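Uncharacterized protein conserved in bacteria (Streptococcus suis, PDB 4FZ4) is a surface antigen that mediates attachment of this pathogenic bacterium to host cells, probably through a domain that binds glycosaminoglycans. Local coordinates at residues Glu15-Leu20 against Phe76-Ile80; Gly71-Asp75 against Glu122-Leu126. All coordinates share one frame; numbering follows the deposited sequence.

Both contacts draw on helix 66-95, which offers consecutive turns to two different partners. Contact 1 sets F76-I80 beside E15-L20 of helix 3-23, and contact 2 sets the preceding turn, G71-D75, against E122-L126 at the start of helix 123-152. Their centres lie about 12 Å apart, and they meet directly where Y78 packs on L126 and L16 CD2 reaches the carbonyl of L73. Along the chain the order is 15-20, 71-75, 76-80, 122-126, so the two pairings interlock. Helix 66-95 thus packs against both the first and the last helix in an all-helical domain assigned to the glycosaminoglycan-binding family of surface antigens.

Contact 1. Residues Glu15-Leu20 against Phe76-Ile80; sequences ELEKEL and FKYQI. With NO3 (nitrate ion), chain D.
E15 and K77 meet at the polar margin of this helix pair. The glutamate sends CG anti to its backbone N (chi1 -161°) and stays extended beyond it, while the equally extended lysine crosses it obliquely, leaving E15 OE2 4.2 Å from K77 NZ. That is longer than a salt bridge, though the opposite charges probably still attract. One residue on, buried L16 turns inward. Its CD2 branch serves three partners at once: it comes obliquely to F76 CD2, 3.9 Å away, lies against the backbone N and CB of K77, and touches CD1 of I80. The CD1 branch of L16 leans more loosely on the same ring carbon of F76. M53 of helix 36-55 also packs on L16, bringing a third helix to this core.

The two segments run side by side in the same N-to-C sense, 12° apart, with their axes 10.5 Å from each other at closest approach. Such a nearly parallel pair, its seam closed mainly by apolar side chains, belongs to an all-helical bundle. A turn after E15, E19 contributes mainly its aliphatic base, CB resting 4.0 Å from I80 CD1; the chain then bends at chi2 and brings the carboxylate into no close contact across the pair. L20 splits its two methyls: CD2 sits 3.7 Å from I80 CD1, and CD1 comes obliquely to the F76 ring, 3.9 Å from CE2. I80 CD1, touching CD2 of both leucines, lies over the ring centre of F76, 3.9 Å above its plane. Beyond the ring, a nitrate ion, probably from the crystallisation liquor, accepts a hydrogen bond at O1 from Q79 NE2 (2.7 Å, 157° at the hydrogen) and also lies close to F76 CD1.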
ATOM      1  N   GLU A  15       3.431   3.182  14.052  1.00 36.11           N
ATOM      2  CA  GLU A  15       3.519   1.988  13.227  1.00 42.57           C
ATOM      3  C   GLU A  15       3.548   2.468  11.775  1.00 37.19           C
ATOM      4  O   GLU A  15       4.280   1.932  10.940  1.00 42.27           O
ATOM      5  CB  GLU A  15       2.313   1.080  13.442  1.00 50.83           C
ATOM      6  CG  GLU A  15       2.552  -0.354  12.987  1.00 65.82           C
ATOM      7  CD  GLU A  15       1.266  -1.159  12.834  1.00 75.01           C
ATOM      8  OE1 GLU A  15       0.382  -1.058  13.717  1.00 74.63           O
ATOM      9  OE2 GLU A  15       1.147  -1.900  11.831  1.00 72.25           O
ATOM     10  N   LEU A  16       2.759   3.495  11.480  1.00 29.08           N
ATOM     11  CA  LEU A  16       2.716   4.041  10.124  1.00 29.57           C
ATOM     12  C   LEU A  16       4.030   4.708   9.765  1.00 31.90           C
ATOM     13  O   LEU A  16       4.421   4.738   8.594  1.00 33.90           O
ATOM     14  CB  LEU A  16       1.591   5.056   9.990  1.00 31.77           C
ATOM     15  CG  LEU A  16       0.191   4.462  10.074  1.00 31.99           C
ATOM     16  CD1 LEU A  16      -0.796   5.584  10.341  1.00 34.38           C
ATOM     17  CD2 LEU A  16      -0.146   3.726   8.773  1.00 39.60           C
ATOM     18  N   GLU A  17       4.702   5.256  10.776  1.00 37.27           N
ATOM     19  CA  GLU A  17       5.991   5.913  10.569  1.00 34.69           C
ATOM     20  C   GLU A  17       7.016   4.862  10.172  1.00 40.36           C
ATOM     21  O   GLU A  17       7.858   5.092   9.305  1.00 48.19           O
ATOM     22  CB  GLU A  17       6.459   6.612  11.851  1.00 47.38           C
ATOM     23  CG  GLU A  17       5.574   7.761  12.304  1.00 55.64           C
ATOM     24  CD  GLU A  17       6.117   8.462  13.537  1.00 68.78           C
ATOM     25  OE1 GLU A  17       6.434   7.771  14.529  1.00 74.03           O
ATOM     26  OE2 GLU A  17       6.218   9.705  13.516  1.00 76.53           O
ATOM     27  N   LYS A  18       6.936   3.706  10.821  1.00 42.11           N
ATOM     28  CA  LYS A  18       7.847   2.606  10.545  1.00 41.45           C
ATOM     29  C   LYS A  18       7.562   2.074   9.146  1.00 38.65           C
ATOM     30  O   LYS A  18       8.483   1.809   8.374  1.00 43.93           O
ATOM     31  CB  LYS A  18       7.662   1.502  11.587  1.00 48.15           C
ATOM     32  CG  LYS A  18       8.522   0.273  11.353  1.00 55.95           C
ATOM     33  CD  LYS A  18       8.651  -0.570  12.614  1.00 69.19           C
ATOM     34  CE  LYS A  18       9.390   0.200  13.711  1.00 76.93           C
ATOM     35  NZ  LYS A  18       9.617  -0.590  14.961  1.00 72.34           N
ATOM     36  N   GLU A  19       6.280   1.941   8.822  1.00 39.03           N
ATOM     37  CA  GLU A  19       5.854   1.454   7.518  1.00 39.49           C
ATOM     38  C   GLU A  19       6.345   2.353   6.395  1.00 32.79           C
ATOM     39  O   GLU A  19       6.858   1.874   5.380  1.00 36.04           O
ATOM     40  CB  GLU A  19       4.330   1.363   7.460  1.00 50.38           C
ATOM     41  CG  GLU A  19       3.725   0.314   8.371  1.00 59.94           C
ATOM     42  CD  GLU A  19       4.112  -1.097   7.971  1.00 66.84           C
ATOM     43  OE1 GLU A  19       3.560  -2.055   8.555  1.00 67.43           O
ATOM     44  OE2 GLU A  19       4.968  -1.251   7.077  1.00 73.28           O
ATOM     45  N   LEU A  20       6.170   3.658   6.566  1.00 34.47           N
ATOM     46  CA  LEU A  20       6.619   4.601   5.551  1.00 34.93           C
ATOM     47  C   LEU A  20       8.132   4.551   5.453  1.00 40.33           C
ATOM     48  O   LEU A  20       8.696   4.786   4.382  1.00 34.24           O
ATOM     49  CB  LEU A  20       6.164   6.023   5.882  1.00 22.33           C
ATOM     50  CG  LEU A  20       4.645   6.194   5.749  1.00 28.09           C
ATOM     51  CD1 LEU A  20       4.195   7.550   6.291  1.00 30.42           C
ATOM     52  CD2 LEU A  20       4.257   6.001   4.294  1.00 22.49           C
ATOM     53  N   PHE A  76      -4.832   3.980   5.527  1.00 33.88           N
ATOM     54  CA  PHE A  76      -3.517   4.406   5.061  1.00 28.13           C
ATOM     55  C   PHE A  76      -2.539   3.235   5.031  1.00 28.11           C
ATOM     56  O   PHE A  76      -1.792   3.045   4.062  1.00 31.85           O
ATOM     57  CB  PHE A  76      -2.988   5.525   5.963  1.00 31.04           C
ATOM     58  CG  PHE A  76      -1.758   6.202   5.431  1.00 28.50           C
ATOM     59  CD1 PHE A  76      -1.563   6.343   4.060  1.00 25.27           C
ATOM     60  CD2 PHE A  76      -0.785   6.692   6.299  1.00 23.83           C
ATOM     61  CE1 PHE A  76      -0.414   6.952   3.559  1.00 24.27           C
ATOM     62  CE2 PHE A  76       0.366   7.303   5.814  1.00 31.34           C
ATOM     63  CZ  PHE A  76       0.553   7.431   4.442  1.00 22.24           C
ATOM     64  N   LYS A  77      -2.556   2.447   6.095  1.00 32.82           N
ATOM     65  CA  LYS A  77      -1.686   1.292   6.201  1.00 22.85           C
ATOM     66  C   LYS A  77      -1.848   0.388   4.970  1.00 22.37           C
ATOM     67  O   LYS A  77      -0.863  -0.047   4.372  1.00 29.41           O
ATOM     68  CB  LYS A  77      -2.025   0.540   7.483  1.00 29.53           C
ATOM     69  CG  LYS A  77      -1.441  -0.846   7.589  1.00 46.36           C
ATOM     70  CD  LYS A  77      -1.995  -1.562   8.809  1.00 57.60           C
ATOM     71  CE  LYS A  77      -1.545  -3.011   8.824  1.00 69.26           C
ATOM     72  NZ  LYS A  77      -2.161  -3.776   9.939  1.00 73.56           N
ATOM     73  N   TYR A  78      -3.092   0.124   4.581  1.00 29.02           N
ATOM     74  CA  TYR A  78      -3.355  -0.711   3.416  1.00 26.55           C
ATOM     75  C   TYR A  78      -2.974  -0.015   2.114  1.00 29.83           C
ATOM     76  O   TYR A  78      -2.615  -0.675   1.136  1.00 27.50           O
ATOM     77  CB  TYR A  78      -4.823  -1.147   3.412  1.00 27.44           C
ATOM     78  CG  TYR A  78      -5.105  -2.105   4.547  1.00 27.51           C
ATOM     79  CD1 TYR A  78      -4.618  -3.408   4.514  1.00 31.39           C
ATOM     80  CD2 TYR A  78      -5.759  -1.677   5.709  1.00 32.01           C
ATOM     81  CE1 TYR A  78      -4.763  -4.264   5.608  1.00 27.07           C
ATOM     82  CE2 TYR A  78      -5.910  -2.524   6.815  1.00 31.59           C
ATOM     83  CZ  TYR A  78      -5.407  -3.819   6.754  1.00 35.91           C
ATOM     84  OH  TYR A  78      -5.557  -4.673   7.825  1.00 47.03           O
ATOM     85  N   GLN A  79      -3.032   1.314   2.106  1.00 23.53           N
ATOM     86  CA  GLN A  79      -2.654   2.077   0.919  1.00 22.45           C
ATOM     87  C   GLN A  79      -1.141   2.010   0.792  1.00 23.36           C
ATOM     88  O   GLN A  79      -0.595   1.998  -0.315  1.00 34.45           O
ATOM     89  CB  GLN A  79      -3.112   3.532   1.046  1.00 20.15           C
ATOM     90  CG  GLN A  79      -4.617   3.662   1.106  1.00 24.66           C
ATOM     91  CD  GLN A  79      -5.092   4.989   1.650  1.00 27.48           C
ATOM     92  OE1 GLN A  79      -6.300   5.228   1.733  1.00 27.83           O
ATOM     93  NE2 GLN A  79      -4.156   5.860   2.033  1.00 22.99           N
ATOM     94  N   ILE A  80      -0.461   1.965   1.932  1.00 28.25           N
ATOM     95  CA  ILE A  80       0.997   1.864   1.930  1.00 23.85           C
ATOM     96  C   ILE A  80       1.406   0.516   1.336  1.00 26.86           C
ATOM     97  O   ILE A  80       2.344   0.432   0.537  1.00 34.70           O
ATOM     98  CB  ILE A  80       1.568   1.962   3.356  1.00 29.26           C
ATOM     99  CG1 ILE A  80       1.430   3.405   3.863  1.00 26.58           C
ATOM    100  CG2 ILE A  80       3.034   1.502   3.369  1.00 14.97           C
ATOM    101  CD1 ILE A  80       1.716   3.562   5.347  1.00 21.95           C
TER
HETATM  102  N   NO3 D 303      -5.171   8.204   4.003  1.00 66.93           N
HETATM  103  O1  NO3 D 303      -4.227   8.359   2.952  1.00 60.79           O
HETATM  104  O2  NO3 D 303      -4.821   8.556   5.336  1.00 45.24           O
HETATM  105  O3  NO3 D 303      -6.475   7.711   3.716  1.00 80.00           O

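Contact 2. Residues Gly71-Asp75 against Glu122-Leu126; sequences GDLND and EGATL
D75 gives up more surface here than any other residue, pushing its carboxylate across to E122, G123 and L126 together. With CG anti to its own carbonyl carbon, the aspartate directs OD1 to the backbone amide of G123, a bond of 3.1 Å from N to OD1. The bond is bent, 136° at the hydrogen, and the amide comes from above the carboxylate plane, 36° out of it. A water appears to bridge D75 OD1 and the carbonyl O of G123, 3.0 Å from the latter, although its distance to OD1 as modelled is doubtfully short.

The contact joins helix 66-95 to the N-terminal part of helix 123-152 within the all-helical bundle. An acid of one helix meets a backbone amide near the beginning of another, and the partial positive charge of that helix end would be expected to steady the carboxylate. G123 itself has positive phi, a backbone shape that comes easily to a residue lacking a side chain.

L126, further into the helix, covers the aliphatic side of D75. Its CD2 branch lies against D75 CB, modelled at 3.3 Å, too short to be taken literally; I118 and Y78 also pack on this leucine.

E122, extended beyond CG, comes alongside D75 OD2 with its CG and OE2; the CG approach is doubtfully short as modelled. Two acids are drawn together here, E122 OE2 lying 3.2 Å from D75 OD2 with the carboxylate planes 72° apart. Carboxylates this close would repel if both were charged, so one may have a raised pKa or be protonated. D72 OD1 stands 3.9 Å from E122 OE2, enlarging this acidic cluster, while D72 OD2 accepts a weak hydrogen bond from N52.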
ATOM      1  N   GLY A  71      -9.971   5.562  11.627  1.00 31.63           N
ATOM      2  CA  GLY A  71     -10.246   4.709  10.488  1.00 26.66           C
ATOM      3  C   GLY A  71      -9.357   5.061   9.312  1.00 31.12           C
ATOM      4  O   GLY A  71      -8.895   4.175   8.591  1.00 37.49           O
ATOM      5  N   ASP A  72      -9.120   6.358   9.118  1.00 34.10           N
ATOM      6  CA  ASP A  72      -8.280   6.846   8.022  1.00 31.60           C
ATOM      7  C   ASP A  72      -6.850   6.337   8.167  1.00 31.95           C
ATOM      8  O   ASP A  72      -6.175   6.023   7.176  1.00 33.60           O
ATOM      9  CB  ASP A  72      -8.279   8.381   7.994  1.00 32.67           C
ATOM     10  CG  ASP A  72      -9.487   8.956   7.271  1.00 38.35           C
ATOM     11  OD1 ASP A  72     -10.600   8.410   7.442  1.00 41.85           O
ATOM     12  OD2 ASP A  72      -9.329   9.959   6.538  1.00 42.95           O
ATOM     13  N   LEU A  73      -6.383   6.272   9.407  1.00 29.91           N
ATOM     14  CA  LEU A  73      -5.039   5.779   9.657  1.00 31.03           C
ATOM     15  C   LEU A  73      -4.977   4.322   9.229  1.00 33.51           C
ATOM     16  O   LEU A  73      -4.020   3.899   8.573  1.00 39.76           O
ATOM     17  CB  LEU A  73      -4.676   5.925  11.135  1.00 30.11           C
ATOM     18  CG  LEU A  73      -4.575   7.372  11.639  1.00 30.96           C
ATOM     19  CD1 LEU A  73      -3.835   7.383  12.979  1.00 28.23           C
ATOM     20  CD2 LEU A  73      -3.832   8.236  10.636  1.00 27.76           C
ATOM     21  N   ASN A  74      -6.005   3.558   9.588  1.00 33.24           N
ATOM     22  CA  ASN A  74      -6.076   2.150   9.208  1.00 30.74           C
ATOM     23  C   ASN A  74      -6.064   1.966   7.693  1.00 24.77           C
ATOM     24  O   ASN A  74      -5.362   1.101   7.176  1.00 30.64           O
ATOM     25  CB  ASN A  74      -7.331   1.499   9.777  1.00 32.69           C
ATOM     26  CG  ASN A  74      -7.292   1.385  11.281  1.00 46.56           C
ATOM     27  OD1 ASN A  74      -6.293   0.949  11.860  1.00 42.49           O
ATOM     28  ND2 ASN A  74      -8.387   1.763  11.927  1.00 59.72           N
ATOM     29  N   ASP A  75      -6.831   2.775   6.971  1.00 25.94           N
ATOM     30  CA  ASP A  75      -6.861   2.638   5.515  1.00 23.87           C
ATOM     31  C   ASP A  75      -5.488   2.981   4.943  1.00 29.02           C
ATOM     32  O   ASP A  75      -5.021   2.336   4.007  1.00 33.31           O
ATOM     33  CB  ASP A  75      -7.934   3.544   4.892  1.00 23.82           C
ATOM     34  CG  ASP A  75      -9.356   3.197   5.358  1.00 29.56           C
ATOM     35  OD1 ASP A  75      -9.576   2.086   5.898  1.00 31.91           O
ATOM     36  OD2 ASP A  75     -10.263   4.039   5.168  1.00 34.89           O
ATOM     37  N   GLU A 122     -12.607   1.636   1.332  1.00 35.34           N
ATOM     38  CA  GLU A 122     -12.314   2.015   2.696  1.00 37.75           C
ATOM     39  C   GLU A 122     -12.712   0.878   3.640  1.00 31.84           C
ATOM     40  O   GLU A 122     -13.360  -0.083   3.230  1.00 38.43           O
ATOM     41  CB  GLU A 122     -13.094   3.301   2.999  1.00 50.75           C
ATOM     42  CG  GLU A 122     -13.088   3.783   4.431  1.00 63.67           C
ATOM     43  CD  GLU A 122     -13.329   5.284   4.527  1.00 70.94           C
ATOM     44  OE1 GLU A 122     -14.070   5.826   3.679  1.00 70.29           O
ATOM     45  OE2 GLU A 122     -12.781   5.920   5.455  1.00 77.79           O
ATOM     46  N   GLY A 123     -12.295   0.980   4.897  1.00 33.56           N
ATOM     47  CA  GLY A 123     -12.646  -0.031   5.882  1.00 25.46           C
ATOM     48  C   GLY A 123     -12.394  -1.491   5.534  1.00 30.01           C
ATOM     49  O   GLY A 123     -11.334  -1.841   5.021  1.00 26.15           O
ATOM     50  N   ALA A 124     -13.375  -2.343   5.826  1.00 30.54           N
ATOM     51  CA  ALA A 124     -13.266  -3.778   5.567  1.00 38.33           C
ATOM     52  C   ALA A 124     -13.106  -4.101   4.085  1.00 31.92           C
ATOM     53  O   ALA A 124     -12.406  -5.041   3.724  1.00 31.44           O
ATOM     54  CB  ALA A 124     -14.494  -4.517   6.140  1.00 28.51           C
ATOM     55  N   THR A 125     -13.767  -3.333   3.228  1.00 37.09           N
ATOM     56  CA  THR A 125     -13.668  -3.566   1.799  1.00 34.04           C
ATOM     57  C   THR A 125     -12.220  -3.393   1.403  1.00 39.43           C
ATOM     58  O   THR A 125     -11.661  -4.193   0.653  1.00 43.28           O
ATOM     59  CB  THR A 125     -14.484  -2.546   1.004  1.00 44.43           C
ATOM     60  OG1 THR A 125     -15.845  -2.564   1.451  1.00 59.53           O
ATOM     61  CG2 THR A 125     -14.423  -2.870  -0.475  1.00 42.66           C
ATOM     62  N   LEU A 126     -11.606  -2.337   1.925  1.00 34.94           N
ATOM     63  CA  LEU A 126     -10.215  -2.042   1.605  1.00 28.79           C
ATOM     64  C   LEU A 126      -9.257  -3.112   2.104  1.00 23.21           C
ATOM     65  O   LEU A 126      -8.442  -3.618   1.332  1.00 33.62           O
ATOM     66  CB  LEU A 126      -9.828  -0.672   2.172  1.00 22.34           C
ATOM     67  CG  LEU A 126      -8.351  -0.283   2.116  1.00 23.52           C
ATOM     68  CD1 LEU A 126      -7.804  -0.455   0.710  1.00 25.77           C
ATOM     69  CD2 LEU A 126      -8.219   1.143   2.591  1.00 20.59           C
TER
HETATM   70  O   HOH W   1      -9.054  -0.319   6.221  1.00 36.59           O